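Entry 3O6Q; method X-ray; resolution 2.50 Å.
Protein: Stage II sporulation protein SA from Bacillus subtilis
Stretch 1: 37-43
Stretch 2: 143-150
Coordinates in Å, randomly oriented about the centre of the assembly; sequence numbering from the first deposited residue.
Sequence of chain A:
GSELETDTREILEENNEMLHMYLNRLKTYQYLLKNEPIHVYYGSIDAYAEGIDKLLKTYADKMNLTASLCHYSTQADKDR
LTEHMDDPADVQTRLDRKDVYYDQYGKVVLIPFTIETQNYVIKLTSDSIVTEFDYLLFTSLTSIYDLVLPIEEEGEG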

# COMPACT_ATOMS: atom_id res chain seq x y z
N PRO A 37 -10.91 -12.87 2.42
CA PRO A 37 -11.60 -12.80 1.14
C PRO A 37 -12.25 -11.45 0.95
O PRO A 37 -12.88 -10.95 1.88
CB PRO A 37 -12.68 -13.88 1.26
CG PRO A 37 -12.89 -14.03 2.71
CD PRO A 37 -11.55 -13.82 3.34
N ILE A 38 -12.11 -10.87 -0.24
CA ILE A 38 -12.91 -9.70 -0.58
C ILE A 38 -14.32 -10.14 -0.97
O ILE A 38 -14.51 -11.07 -1.77
CB ILE A 38 -12.31 -8.90 -1.70
CG1 ILE A 38 -10.89 -8.45 -1.34
CG2 ILE A 38 -13.16 -7.67 -1.91
CD1 ILE A 38 -10.37 -7.27 -2.23
N HIS A 39 -15.31 -9.49 -0.35
CA HIS A 39 -16.73 -9.69 -0.67
C HIS A 39 -17.17 -8.62 -1.67
O HIS A 39 -17.23 -7.44 -1.34
CB HIS A 39 -17.55 -9.56 0.61
CG HIS A 39 -17.21 -10.58 1.66
ND1 HIS A 39 -18.14 -11.49 2.14
CD2 HIS A 39 -16.07 -10.83 2.33
CE1 HIS A 39 -17.58 -12.25 3.07
NE2 HIS A 39 -16.31 -11.88 3.20
N VAL A 40 -17.47 -9.02 -2.91
CA VAL A 40 -17.80 -8.06 -3.98
C VAL A 40 -19.29 -7.97 -4.29
O VAL A 40 -19.90 -8.93 -4.74
CB VAL A 40 -17.05 -8.39 -5.27
CG1 VAL A 40 -17.47 -7.47 -6.37
CG2 VAL A 40 -15.53 -8.29 -4.99
N TYR A 41 -19.86 -6.79 -4.03
CA TYR A 41 -21.28 -6.47 -4.28
C TYR A 41 -21.37 -5.70 -5.58
O TYR A 41 -20.63 -4.74 -5.79
CB TYR A 41 -21.85 -5.59 -3.15
CG TYR A 41 -21.93 -6.23 -1.79
CD1 TYR A 41 -23.14 -6.38 -1.15
CD2 TYR A 41 -20.81 -6.71 -1.15
CE1 TYR A 41 -23.23 -6.98 0.10
CE2 TYR A 41 -20.88 -7.32 0.10
CZ TYR A 41 -22.10 -7.44 0.70
OH TYR A 41 -22.18 -8.02 1.93
N TYR A 42 -22.28 -6.14 -6.44
CA TYR A 42 -22.55 -5.47 -7.73
C TYR A 42 -24.04 -5.58 -8.06
O TYR A 42 -24.81 -6.25 -7.37
CB TYR A 42 -21.72 -6.12 -8.84
CG TYR A 42 -22.16 -7.55 -9.09
CD1 TYR A 42 -23.25 -7.81 -9.92
CD2 TYR A 42 -21.55 -8.62 -8.45
CE1 TYR A 42 -23.72 -9.11 -10.14
CE2 TYR A 42 -22.00 -9.93 -8.65
CZ TYR A 42 -23.09 -10.17 -9.50
OH TYR A 42 -23.54 -11.45 -9.71
N GLY A 43 -24.44 -4.93 -9.15
CA GLY A 43 -25.83 -4.96 -9.63
C GLY A 43 -26.47 -3.59 -9.70
O GLY A 43 -27.48 -3.42 -10.34
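Stretch 2 (143-150) SIYDLVLP

Stretch 2 packs the last turns of a helix and the residues just beyond it across a single strand of stretch 1, in a largely apolar contact pinned by one hydrogen bond from a tyrosine hydroxyl to the strand backbone. Residues 38-42 form the strand, with the extended phi and psi angles expected of one. The helix begins earlier in the chain and is already under way at S143; phi and psi stay helical through I144, Y145, D146 and L147. L147 N donates to S143 O at 3.0 Å, and the bond from V148 N to I144 O, at 3.1 Å, is weak. At L149 phi and psi are -65° and 145°, an extended conformation, and P150 follows, whose ring nitrogen has no hydrogen to donate.

The two axes approach to 9.3 Å, and their N-to-C directions make an angle of 69° (signed crossing angle -69°). The contact buries 378 Å², both sides summed. The CA atoms nearest each other across the stretches are V40 CA and L149 CA, 7.1 Å apart.

Along the strand, I38 points its CA-to-CB bond toward the helix, H39 away and Y42 toward. I38 is buried, and its CD1 reaches I144 CG2 at 3.8 Å, a pairing of branched aliphatic side chains that suits a site shielded from water. H39, by contrast, is exposed, as fits a polar imidazole, and its contact comes through the backbone: H39 O lies 3.8 Å from Y145 CE1, near the plane of the ring at its edge.

V40 is the centre of the apolar packing. Its CG2 lies 3.2 Å from V148 CG1, while its CG1 is 4.2 Å from Y145 CZ; a short, beta-branched side chain suits this place, offering two methyls close to the backbone. V40 CG1 and L149 CD2 are modelled too close, at 2.9 Å, so that distance carries no weight. Farther along, Y42 CB approaches L149 CD2 at 4.3 Å.

Y145 has the largest covered area of any residue in the contact, 84 Å². Its CA-to-CB bond points sideways, but with chi1 at -169° (t) the long ring carries the hydroxyl to the strand, where Y145 OH donates a hydrogen bond to Y41 O at 2.6 Å. Tyrosine suits this position because its ring can pack among apolar neighbours while its tip satisfies the backbone carbonyl of a buried residue. The same hydroxyl lies at the edge of the Y41 ring, near its plane.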

# COMPACT_ATOMS: atom_id res chain seq x y z
N SER A 143 -9.67 0.91 -5.66
CA SER A 143 -9.17 0.46 -6.97
C SER A 143 -9.14 -1.04 -7.08
O SER A 143 -9.58 -1.59 -8.09
CB SER A 143 -7.80 1.06 -7.29
OG SER A 143 -7.93 2.47 -7.47
N ILE A 144 -8.69 -1.72 -6.03
CA ILE A 144 -8.72 -3.17 -6.00
C ILE A 144 -10.15 -3.68 -6.10
O ILE A 144 -10.41 -4.63 -6.81
CB ILE A 144 -8.09 -3.71 -4.73
CG1 ILE A 144 -6.59 -3.35 -4.69
CG2 ILE A 144 -8.33 -5.23 -4.63
CD1 ILE A 144 -6.02 -3.23 -3.29
N TYR A 145 -11.08 -3.02 -5.44
CA TYR A 145 -12.49 -3.42 -5.56
C TYR A 145 -12.96 -3.41 -7.00
O TYR A 145 -13.55 -4.39 -7.48
CB TYR A 145 -13.39 -2.52 -4.72
CG TYR A 145 -14.82 -2.99 -4.57
CD1 TYR A 145 -15.17 -3.89 -3.56
CD2 TYR A 145 -15.83 -2.51 -5.40
CE1 TYR A 145 -16.49 -4.30 -3.39
CE2 TYR A 145 -17.13 -2.91 -5.23
CZ TYR A 145 -17.44 -3.81 -4.22
OH TYR A 145 -18.73 -4.23 -4.13
N ASP A 146 -12.66 -2.33 -7.72
CA ASP A 146 -13.11 -2.22 -9.12
C ASP A 146 -12.47 -3.31 -9.98
O ASP A 146 -13.13 -3.92 -10.82
CB ASP A 146 -12.74 -0.88 -9.67
CG ASP A 146 -13.48 -0.58 -10.97
OD1 ASP A 146 -13.33 -1.34 -11.95
OD2 ASP A 146 -14.23 0.42 -11.01
N LEU A 147 -11.19 -3.56 -9.74
CA LEU A 147 -10.44 -4.54 -10.54
C LEU A 147 -10.90 -5.97 -10.32
O LEU A 147 -10.71 -6.81 -11.18
CB LEU A 147 -8.96 -4.47 -10.22
CG LEU A 147 -8.29 -3.22 -10.78
CD1 LEU A 147 -6.93 -3.04 -10.11
CD2 LEU A 147 -8.20 -3.29 -12.29
N VAL A 148 -11.50 -6.24 -9.18
CA VAL A 148 -11.95 -7.55 -8.85
C VAL A 148 -13.33 -7.85 -9.47
O VAL A 148 -13.71 -9.02 -9.58
CB VAL A 148 -11.96 -7.73 -7.34
CG1 VAL A 148 -13.01 -8.70 -6.93
CG2 VAL A 148 -10.57 -8.18 -6.88
N LEU A 149 -14.06 -6.84 -9.94
CA LEU A 149 -15.35 -7.07 -10.62
C LEU A 149 -15.23 -7.84 -11.95
O LEU A 149 -14.26 -7.65 -12.69
CB LEU A 149 -16.06 -5.76 -10.90
CG LEU A 149 -16.56 -5.01 -9.69
CD1 LEU A 149 -17.39 -3.86 -10.18
CD2 LEU A 149 -17.39 -5.96 -8.86
N PRO A 150 -16.21 -8.70 -12.25
CA PRO A 150 -16.16 -9.40 -13.55
C PRO A 150 -16.57 -8.48 -14.70
O PRO A 150 -15.71 -7.96 -15.39
CB PRO A 150 -17.19 -10.55 -13.38
CG PRO A 150 -17.49 -10.61 -11.89
CD PRO A 150 -17.30 -9.21 -11.40